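Local coordinates for cytochrome P450 268A2 Cyp268A2 (Mycobacterium marinum, PDB 6BLD), which is a haem-containing cytochrome P450 that holds protoporphyrin IX with its iron inside a largely helical fold and has a ligand pocket beside it, at residues A[271-276]-A[413-418]; A[284-289]-A[352-357]; A[62-67]-A[319-324]. One frame throughout, in Å; residues are numbered along the deposited sequence.

Contact 1 (A[271-276]-A[413-418]); sequences HGLKAL and RSMPCT
Leu273 and Met415 meet where the last turns of helix 247-278 pass the final strand of the chain, and their side chains supply most of the surface buried here. Both are extended at the start, Leu273 with CG anti to its N (chi1 -178°), and Met415 the same at its first two torsions, which lets each reach across; the nearest CA atoms are 8.9 Å (Leu273 and Cys417) and 9.0 Å (Lys274 and Met415) apart. The methionine then bends at its last torsion (chi3 70°), which turns the methyl group back against the leucine: Met415 CE lies 4.1 Å from Leu273 CD2. The same branch of the leucine also touches Cys417, with Leu273 CD2 at 4.2 Å from Cys417 CB, and so sits against two residues that point to the same side of the strand. Leucine suits this place because a single methyl of its branched end can touch two neighbours; methionine suits its own because a long, unbranched chain can span the distance and fold to fit. Phe153 lies against all three side chains, and the contact on this side is wholly apolar and buried.

The Lys274 side is looser. Only the root of the lysine takes part, Lys274 CB being 4.1 Å from Met415 SD, while the rest of the chain leads away from the strand. Its ammonium group has a long, weak ion pair with Asp278, one helical turn further on. A lysine fits such a border, since its methylenes pack while its charged end stays at the partly exposed margin.

This is a helix laid against the side chains of a small antiparallel sheet: the end of the long central helix of the cytochrome P450 fold, 247-278, with the C-terminal strand 411-418.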
loop_
_atom_site.group_PDB
_atom_site.type_symbol
_atom_site.label_atom_id
_atom_site.label_comp_id
_atom_site.label_asym_id
_atom_site.label_seq_id
_atom_site.Cartn_x
_atom_site.Cartn_y
_atom_site.Cartn_z
ATOM N N HIS A 271 -10.231 0.039 7.365
ATOM C CA HIS A 271 -10.913 -1.182 6.946
ATOM C C HIS A 271 -11.056 -2.163 8.103
ATOM O O HIS A 271 -12.039 -2.911 8.165
ATOM C CB HIS A 271 -10.161 -1.841 5.787
ATOM C CG HIS A 271 -10.236 -1.079 4.500
ATOM N ND1 HIS A 271 -11.430 -0.748 3.898
ATOM C CD2 HIS A 271 -9.262 -0.591 3.696
ATOM C CE1 HIS A 271 -11.190 -0.083 2.782
ATOM N NE2 HIS A 271 -9.881 0.025 2.636
ATOM N N GLY A 272 -10.096 -2.168 9.030
ATOM C CA GLY A 272 -10.152 -3.111 10.135
ATOM C C GLY A 272 -11.263 -2.803 11.119
ATOM O O GLY A 272 -11.956 -3.710 11.589
ATOM N N LEU A 273 -11.447 -1.522 11.451
ATOM C CA LEU A 273 -12.515 -1.148 12.373
ATOM C C LEU A 273 -13.881 -1.477 11.789
ATOM O O LEU A 273 -14.773 -1.953 12.502
ATOM C CB LEU A 273 -12.420 0.338 12.716
ATOM C CG LEU A 273 -13.455 0.851 13.721
ATOM C CD1 LEU A 273 -13.119 0.374 15.127
ATOM C CD2 LEU A 273 -13.554 2.368 13.673
ATOM N N LYS A 274 -14.063 -1.232 10.488
ATOM C CA LYS A 274 -15.322 -1.576 9.837
ATOM C C LYS A 274 -15.529 -3.086 9.801
ATOM O O LYS A 274 -16.656 -3.566 9.969
ATOM C CB LYS A 274 -15.356 -0.991 8.424
ATOM C CG LYS A 274 -16.601 -1.347 7.628
ATOM C CD LYS A 274 -17.858 -0.809 8.295
ATOM C CE LYS A 274 -19.060 -0.919 7.372
ATOM N NZ LYS A 274 -18.655 -0.864 5.939
ATOM N N ALA A 275 -14.453 -3.849 9.588
ATOM C CA ALA A 275 -14.564 -5.304 9.589
ATOM C C ALA A 275 -14.943 -5.829 10.968
ATOM O O ALA A 275 -15.757 -6.752 11.084
ATOM C CB ALA A 275 -13.252 -5.931 9.117
ATOM N N LEU A 276 -14.359 -5.257 12.024
ATOM C CA LEU A 276 -14.746 -5.643 13.377
ATOM C C LEU A 276 -16.196 -5.279 13.667
ATOM O O LEU A 276 -16.877 -5.992 14.414
ATOM C CB LEU A 276 -13.816 -4.988 14.398
ATOM C CG LEU A 276 -12.354 -5.441 14.379
ATOM C CD1 LEU A 276 -11.560 -4.730 15.462
ATOM C CD2 LEU A 276 -12.254 -6.952 14.540
ATOM N N ARG A 413 -11.904 7.504 2.501
ATOM C CA ARG A 413 -11.675 8.937 2.672
ATOM C C ARG A 413 -12.034 9.385 4.085
ATOM O O ARG A 413 -11.234 10.042 4.761
ATOM C CB ARG A 413 -12.480 9.722 1.635
ATOM C CG ARG A 413 -12.391 11.235 1.784
ATOM C CD ARG A 413 -10.951 11.720 1.702
ATOM N NE ARG A 413 -10.302 11.300 0.464
ATOM C CZ ARG A 413 -8.990 11.133 0.329
ATOM N NH1 ARG A 413 -8.185 11.348 1.360
ATOM N NH2 ARG A 413 -8.485 10.747 -0.833
ATOM N N SER A 414 -13.232 9.040 4.543
ATOM C CA SER A 414 -13.671 9.387 5.885
ATOM C C SER A 414 -14.648 8.328 6.368
ATOM O O SER A 414 -15.263 7.612 5.574
ATOM C CB SER A 414 -14.316 10.778 5.928
ATOM O OG SER A 414 -15.450 10.834 5.083
ATOM N N MET A 415 -14.785 8.240 7.687
ATOM C CA MET A 415 -15.641 7.236 8.303
ATOM C C MET A 415 -15.894 7.600 9.760
ATOM O O MET A 415 -14.967 7.564 10.579
ATOM C CB MET A 415 -15.002 5.849 8.201
ATOM C CG MET A 415 -15.801 4.738 8.857
ATOM S SD MET A 415 -15.006 3.130 8.656
ATOM C CE MET A 415 -13.573 3.321 9.712
ATOM N N PRO A 416 -17.120 7.963 10.118
ATOM C CA PRO A 416 -17.412 8.279 11.518
ATOM C C PRO A 416 -17.355 7.031 12.386
ATOM O O PRO A 416 -17.497 5.900 11.916
ATOM C CB PRO A 416 -18.829 8.859 11.466
ATOM C CG PRO A 416 -19.431 8.259 10.236
ATOM C CD PRO A 416 -18.305 8.104 9.253
ATOM N N CYS A 417 -17.128 7.256 13.677
ATOM C CA CYS A 417 -17.065 6.173 14.646
ATOM C C CYS A 417 -17.796 6.588 15.912
ATOM O O CYS A 417 -17.767 7.759 16.301
ATOM C CB CYS A 417 -15.614 5.788 14.971
ATOM S SG CYS A 417 -14.657 7.060 15.825
ATOM N N THR A 418 -18.459 5.622 16.541
ATOM C CA THR A 418 -19.204 5.843 17.769
ATOM C C THR A 418 -18.663 4.937 18.865
ATOM O O THR A 418 -18.223 3.815 18.601
ATOM C CB THR A 418 -20.701 5.572 17.574
ATOM O OG1 THR A 418 -20.882 4.243 17.071
ATOM C CG2 THR A 418 -21.301 6.568 16.593
#

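Contact 2 (A[284-289]-A[352-357]); sequences AWLLAD and LDLSRS
Asp353 OD1 accepts two bonds from Ser355, and the loop residue so fixed lies against Trp285. The hydroxyl bond is the shorter, Ser355 OG to Asp353 OD1 at 2.7 Å, and it arrives on the syn side of the carboxylate, 22° out of its plane. Ser355 N donates to the same oxygen from well above that plane, at 3.2 Å, which makes an Asx turn. Around it the chain forms a type I beta turn from Asp353 to Arg356. Serine suits this position because its hydroxyl can bend back to the aspartate (chi1 78°) while its CB is left to meet the indole.

Trp285 presents the six-membered part of its ring. Ser355 CB is 3.4 Å from Trp285 CZ2, and Leu354 CB is 3.5 Å from Trp285 CZ3. Leu354 O also lies beside the ring, but its hydrogen bond comes from Thr296. A broad indole can touch two successive residues of the turn at once, both meeting it obliquely. On the buried side Leu354 CD1 packs on Leu286 CB at 4.1 Å.

Glu300 and Arg303 of helix 290-305 fit the ExxR motif of cytochromes P450, and Arg356 pairs with Glu300, consistent with the family's Glu-Arg-Arg arrangement. Arg293 makes a cation-pi contact with Trp285, and Leu354 touches Ala297 and Leu276, so the turn rests among three successive helices.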
loop_
_atom_site.group_PDB
_atom_site.type_symbol
_atom_site.label_atom_id
_atom_site.label_comp_id
_atom_site.label_asym_id
_atom_site.label_seq_id
_atom_site.Cartn_x
_atom_site.Cartn_y
_atom_site.Cartn_z
ATOM N N ALA A 284 -15.347 -10.410 19.283
ATOM C CA ALA A 284 -15.422 -11.083 20.575
ATOM C C ALA A 284 -14.438 -12.243 20.658
ATOM O O ALA A 284 -13.889 -12.515 21.732
ATOM C CB ALA A 284 -16.847 -11.573 20.833
ATOM N N TRP A 285 -14.200 -12.932 19.540
ATOM C CA TRP A 285 -13.213 -14.005 19.528
ATOM C C TRP A 285 -11.810 -13.466 19.780
ATOM O O TRP A 285 -11.044 -14.050 20.554
ATOM C CB TRP A 285 -13.275 -14.753 18.196
ATOM C CG TRP A 285 -12.217 -15.802 18.033
ATOM C CD1 TRP A 285 -12.283 -17.103 18.439
ATOM C CD2 TRP A 285 -10.937 -15.640 17.411
ATOM N NE1 TRP A 285 -11.122 -17.760 18.109
ATOM C CE2 TRP A 285 -10.279 -16.885 17.479
ATOM C CE3 TRP A 285 -10.282 -14.564 16.805
ATOM C CZ2 TRP A 285 -9.000 -17.081 16.964
ATOM C CZ3 TRP A 285 -9.012 -14.761 16.295
ATOM C CH2 TRP A 285 -8.386 -16.011 16.376
ATOM N N LEU A 286 -11.459 -12.350 19.138
ATOM C CA LEU A 286 -10.149 -11.749 19.366
ATOM C C LEU A 286 -10.018 -11.238 20.796
ATOM O O LEU A 286 -8.974 -11.414 21.431
ATOM C CB LEU A 286 -9.912 -10.619 18.364
ATOM C CG LEU A 286 -8.648 -9.778 18.542
ATOM C CD1 LEU A 286 -7.407 -10.657 18.529
ATOM C CD2 LEU A 286 -8.566 -8.708 17.461
ATOM N N LEU A 287 -11.074 -10.611 21.321
ATOM C CA LEU A 287 -11.028 -10.073 22.675
ATOM C C LEU A 287 -10.907 -11.176 23.722
ATOM O O LEU A 287 -10.310 -10.959 24.783
ATOM C CB LEU A 287 -12.270 -9.219 22.933
ATOM C CG LEU A 287 -12.520 -8.713 24.355
ATOM C CD1 LEU A 287 -11.406 -7.773 24.790
ATOM C CD2 LEU A 287 -13.876 -8.027 24.453
ATOM N N ALA A 288 -11.449 -12.365 23.441
ATOM C CA ALA A 288 -11.422 -13.454 24.411
ATOM C C ALA A 288 -10.011 -13.958 24.690
ATOM O O ALA A 288 -9.777 -14.543 25.754
ATOM C CB ALA A 288 -12.298 -14.611 23.927
ATOM N N ASP A 289 -9.075 -13.751 23.766
ATOM C CA ASP A 289 -7.693 -14.180 23.947
ATOM C C ASP A 289 -6.783 -13.377 23.026
ATOM O O ASP A 289 -6.277 -13.903 22.030
ATOM C CB ASP A 289 -7.555 -15.680 23.676
ATOM C CG ASP A 289 -6.378 -16.297 24.402
ATOM O OD1 ASP A 289 -5.531 -15.536 24.915
ATOM O OD2 ASP A 289 -6.298 -17.542 24.459
ATOM N N LEU A 352 -14.927 -12.678 7.165
ATOM C CA LEU A 352 -13.789 -12.350 8.014
ATOM C C LEU A 352 -13.548 -13.480 9.006
ATOM O O LEU A 352 -14.426 -13.808 9.811
ATOM C CB LEU A 352 -14.033 -11.034 8.746
ATOM C CG LEU A 352 -12.827 -10.442 9.483
ATOM C CD1 LEU A 352 -11.860 -9.804 8.497
ATOM C CD2 LEU A 352 -13.275 -9.434 10.528
ATOM N N ASP A 353 -12.360 -14.081 8.945
ATOM C CA ASP A 353 -11.966 -15.160 9.850
ATOM C C ASP A 353 -10.600 -14.798 10.427
ATOM O O ASP A 353 -9.561 -15.115 9.839
ATOM C CB ASP A 353 -11.944 -16.507 9.132
ATOM C CG ASP A 353 -11.613 -17.659 10.062
ATOM O OD1 ASP A 353 -11.683 -17.473 11.296
ATOM O OD2 ASP A 353 -11.282 -18.753 9.559
ATOM N N LEU A 354 -10.609 -14.138 11.587
ATOM C CA LEU A 354 -9.383 -13.747 12.272
ATOM C C LEU A 354 -8.579 -14.940 12.772
ATOM O O LEU A 354 -7.449 -14.752 13.237
ATOM C CB LEU A 354 -9.715 -12.818 13.442
ATOM C CG LEU A 354 -10.562 -11.584 13.113
ATOM C CD1 LEU A 354 -10.813 -10.747 14.362
ATOM C CD2 LEU A 354 -9.900 -10.748 12.028
ATOM N N SER A 355 -9.131 -16.149 12.700
ATOM C CA SER A 355 -8.425 -17.367 13.063
ATOM C C SER A 355 -7.829 -18.079 11.857
ATOM O O SER A 355 -7.282 -19.175 12.012
ATOM C CB SER A 355 -9.362 -18.321 13.805
ATOM O OG SER A 355 -10.220 -18.995 12.901
ATOM N N ARG A 356 -7.923 -17.486 10.669
ATOM C CA ARG A 356 -7.515 -18.169 9.446
ATOM C C ARG A 356 -6.049 -18.576 9.517
ATOM O O ARG A 356 -5.163 -17.727 9.664
ATOM C CB ARG A 356 -7.762 -17.274 8.234
ATOM C CG ARG A 356 -7.658 -18.003 6.902
ATOM C CD ARG A 356 -7.723 -17.040 5.729
ATOM N NE ARG A 356 -8.926 -16.212 5.764
ATOM C CZ ARG A 356 -10.120 -16.611 5.336
ATOM N NH1 ARG A 356 -10.274 -17.831 4.842
ATOM N NH2 ARG A 356 -11.159 -15.791 5.404
ATOM N N SER A 357 -5.801 -19.880 9.428
ATOM C CA SER A 357 -4.453 -20.429 9.432
ATOM C C SER A 357 -4.428 -21.699 8.589
ATOM O O SER A 357 -5.159 -22.652 8.884
ATOM C CB SER A 357 -3.985 -20.718 10.858
ATOM O OG SER A 357 -2.577 -20.877 10.906
#

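Contact 3 (A[62-67]-A[319-324]); sequences WAVTRR and FELGGQ
A beta hairpin with a two-residue loop, strands 319-321 and 324-326 joined by a type I' turn, packs here beside strand 61-64 of the mixed beta sheet in the cytochrome P450 fold. The turn runs from Leu321 to Gln324 and is closed by backbone bonds in both directions between these two residues. Gly322 and Gly323 fill its middle with positive phi angles, which glycine adopts readily.

The residues flanking the glycines face the sheet strand. Leu321 CD2 lies 4.1 Å from Val64 CG2, the two side chains crossing at about a right angle; Asp69 and Val73 of helix 67-75 also touch the leucine. Compact branched residues suit this buried point.

Gln324 reaches Trp62 instead. Its chain bends at chi2 (-76°), which brings the amide obliquely alongside the six-membered part of the indole, the two planes 43° apart. Gln324 CB lies 3.9 Å from Trp62 CZ3, so the methylene packs along with the amide. The indole nitrogen serves elsewhere, Trp62 NE1 bonding to Glu330, and this anchors the ring at its far end. Glutamine fits a partly exposed margin, having both an apolar stem and a polar end: Gln324 OE1 is 3.7 Å from Trp62 CH2.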
loop_
_atom_site.group_PDB
_atom_site.type_symbol
_atom_site.label_atom_id
_atom_site.label_comp_id
_atom_site.label_asym_id
_atom_site.label_seq_id
_atom_site.Cartn_x
_atom_site.Cartn_y
_atom_site.Cartn_z
ATOM N N TRP A 62 -1.777 -7.567 -19.279
ATOM C CA TRP A 62 -2.278 -8.879 -18.894
ATOM C C TRP A 62 -2.813 -8.810 -17.470
ATOM O O TRP A 62 -2.111 -8.360 -16.559
ATOM C CB TRP A 62 -1.179 -9.937 -18.988
ATOM C CG TRP A 62 -0.823 -10.336 -20.385
ATOM C CD1 TRP A 62 0.271 -9.938 -21.098
ATOM C CD2 TRP A 62 -1.556 -11.223 -21.238
ATOM N NE1 TRP A 62 0.262 -10.519 -22.344
ATOM C CE2 TRP A 62 -0.849 -11.313 -22.454
ATOM C CE3 TRP A 62 -2.743 -11.947 -21.093
ATOM C CZ2 TRP A 62 -1.290 -12.098 -23.516
ATOM C CZ3 TRP A 62 -3.179 -12.726 -22.149
ATOM C CH2 TRP A 62 -2.454 -12.796 -23.344
ATOM N N ALA A 63 -4.050 -9.259 -17.278
ATOM C CA ALA A 63 -4.679 -9.258 -15.963
ATOM C C ALA A 63 -4.395 -10.583 -15.267
ATOM O O ALA A 63 -4.750 -11.648 -15.780
ATOM C CB ALA A 63 -6.183 -9.020 -16.083
ATOM N N VAL A 64 -3.757 -10.514 -14.101
ATOM C CA VAL A 64 -3.413 -11.687 -13.304
ATOM C C VAL A 64 -4.296 -11.670 -12.064
ATOM O O VAL A 64 -4.122 -10.824 -11.177
ATOM C CB VAL A 64 -1.926 -11.705 -12.925
ATOM C CG1 VAL A 64 -1.618 -12.919 -12.069
ATOM C CG2 VAL A 64 -1.065 -11.693 -14.172
ATOM N N THR A 65 -5.232 -12.619 -11.989
ATOM C CA THR A 65 -6.275 -12.600 -10.975
ATOM C C THR A 65 -6.150 -13.692 -9.920
ATOM O O THR A 65 -6.679 -13.521 -8.818
ATOM C CB THR A 65 -7.656 -12.719 -11.638
ATOM O OG1 THR A 65 -7.692 -13.894 -12.454
ATOM C CG2 THR A 65 -7.941 -11.497 -12.502
ATOM N N ARG A 66 -5.479 -14.800 -10.222
ATOM C CA ARG A 66 -5.350 -15.898 -9.275
ATOM C C ARG A 66 -4.152 -15.681 -8.358
ATOM O O ARG A 66 -3.127 -15.125 -8.763
ATOM C CB ARG A 66 -5.213 -17.233 -10.009
ATOM C CG ARG A 66 -6.527 -17.764 -10.560
ATOM C CD ARG A 66 -6.359 -19.142 -11.176
ATOM N NE ARG A 66 -7.611 -19.641 -11.738
ATOM C CZ ARG A 66 -7.706 -20.719 -12.511
ATOM N NH1 ARG A 66 -6.621 -21.416 -12.817
ATOM N NH2 ARG A 66 -8.889 -21.099 -12.977
ATOM N N ARG A 67 -4.296 -16.130 -7.108
ATOM C CA ARG A 67 -3.243 -15.912 -6.119
ATOM C C ARG A 67 -1.950 -16.612 -6.515
ATOM O O ARG A 67 -0.866 -16.027 -6.412
ATOM C CB ARG A 67 -3.709 -16.386 -4.742
ATOM C CG ARG A 67 -2.697 -16.141 -3.636
ATOM C CD ARG A 67 -2.500 -17.377 -2.775
ATOM N NE ARG A 67 -1.237 -17.333 -2.045
ATOM C CZ ARG A 67 -0.205 -18.134 -2.287
ATOM N NH1 ARG A 67 -0.282 -19.051 -3.241
ATOM N NH2 ARG A 67 0.905 -18.018 -1.571
ATOM N N PHE A 319 6.845 -15.661 -21.662
ATOM C CA PHE A 319 6.560 -16.473 -20.488
ATOM C C PHE A 319 5.138 -17.007 -20.562
ATOM O O PHE A 319 4.200 -16.254 -20.839
ATOM C CB PHE A 319 6.751 -15.666 -19.199
ATOM C CG PHE A 319 6.801 -16.509 -17.957
ATOM C CD1 PHE A 319 5.643 -16.813 -17.262
ATOM C CD2 PHE A 319 8.007 -16.998 -17.485
ATOM C CE1 PHE A 319 5.686 -17.588 -16.118
ATOM C CE2 PHE A 319 8.057 -17.773 -16.341
ATOM C CZ PHE A 319 6.895 -18.068 -15.658
ATOM N N GLU A 320 4.988 -18.300 -20.298
ATOM C CA GLU A 320 3.687 -18.956 -20.307
ATOM C C GLU A 320 3.082 -18.897 -18.908
ATOM O O GLU A 320 3.662 -19.424 -17.953
ATOM C CB GLU A 320 3.831 -20.402 -20.777
ATOM C CG GLU A 320 2.542 -21.193 -20.796
ATOM C CD GLU A 320 2.703 -22.518 -21.507
ATOM O OE1 GLU A 320 3.223 -23.470 -20.886
ATOM O OE2 GLU A 320 2.320 -22.605 -22.691
ATOM N N LEU A 321 1.921 -18.255 -18.788
ATOM C CA LEU A 321 1.246 -18.107 -17.506
ATOM C C LEU A 321 -0.256 -18.232 -17.711
ATOM O O LEU A 321 -0.830 -17.529 -18.547
ATOM C CB LEU A 321 1.580 -16.761 -16.855
ATOM C CG LEU A 321 1.086 -16.574 -15.419
ATOM C CD1 LEU A 321 1.950 -17.369 -14.451
ATOM C CD2 LEU A 321 1.075 -15.103 -15.050
ATOM N N GLY A 322 -0.885 -19.117 -16.942
ATOM C CA GLY A 322 -2.314 -19.339 -17.080
ATOM C C GLY A 322 -2.734 -19.802 -18.456
ATOM O O GLY A 322 -3.832 -19.462 -18.911
ATOM N N GLY A 323 -1.886 -20.570 -19.137
ATOM C CA GLY A 323 -2.190 -21.013 -20.481
ATOM C C GLY A 323 -2.045 -19.957 -21.549
ATOM O O GLY A 323 -2.451 -20.191 -22.690
ATOM N N GLN A 324 -1.477 -18.801 -21.215
ATOM C CA GLN A 324 -1.308 -17.699 -22.148
ATOM C C GLN A 324 0.168 -17.345 -22.256
ATOM O O GLN A 324 0.896 -17.362 -21.260
ATOM C CB GLN A 324 -2.112 -16.471 -21.704
ATOM C CG GLN A 324 -3.598 -16.737 -21.533
ATOM C CD GLN A 324 -4.324 -16.833 -22.859
ATOM O OE1 GLN A 324 -4.056 -16.068 -23.783
ATOM N NE2 GLN A 324 -5.248 -17.781 -22.959
#

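In the fold
From the N terminus, after two helices and strand 42-45, the chain reaches strand 61-64. Its partner in contact 3 comes only at 319-324, closing a loop of some 250 residues and joining the mixed sheet to the small hairpin. Within that span lie 271-276 and 284-289, with partners beyond the hairpin, so contacts 1 and 2 each cross contact 3. Contact 2 closes first, tying helix 280-288 to the loop before helix 375-392; it lies within the longer span of contact 1, which joins the end of helix 247-278 to the C-terminal strand. These two touch at Leu276 and Leu354; contact 3 stands apart, its centre 34 Å from that of contact 1 and 33 Å from that of contact 2.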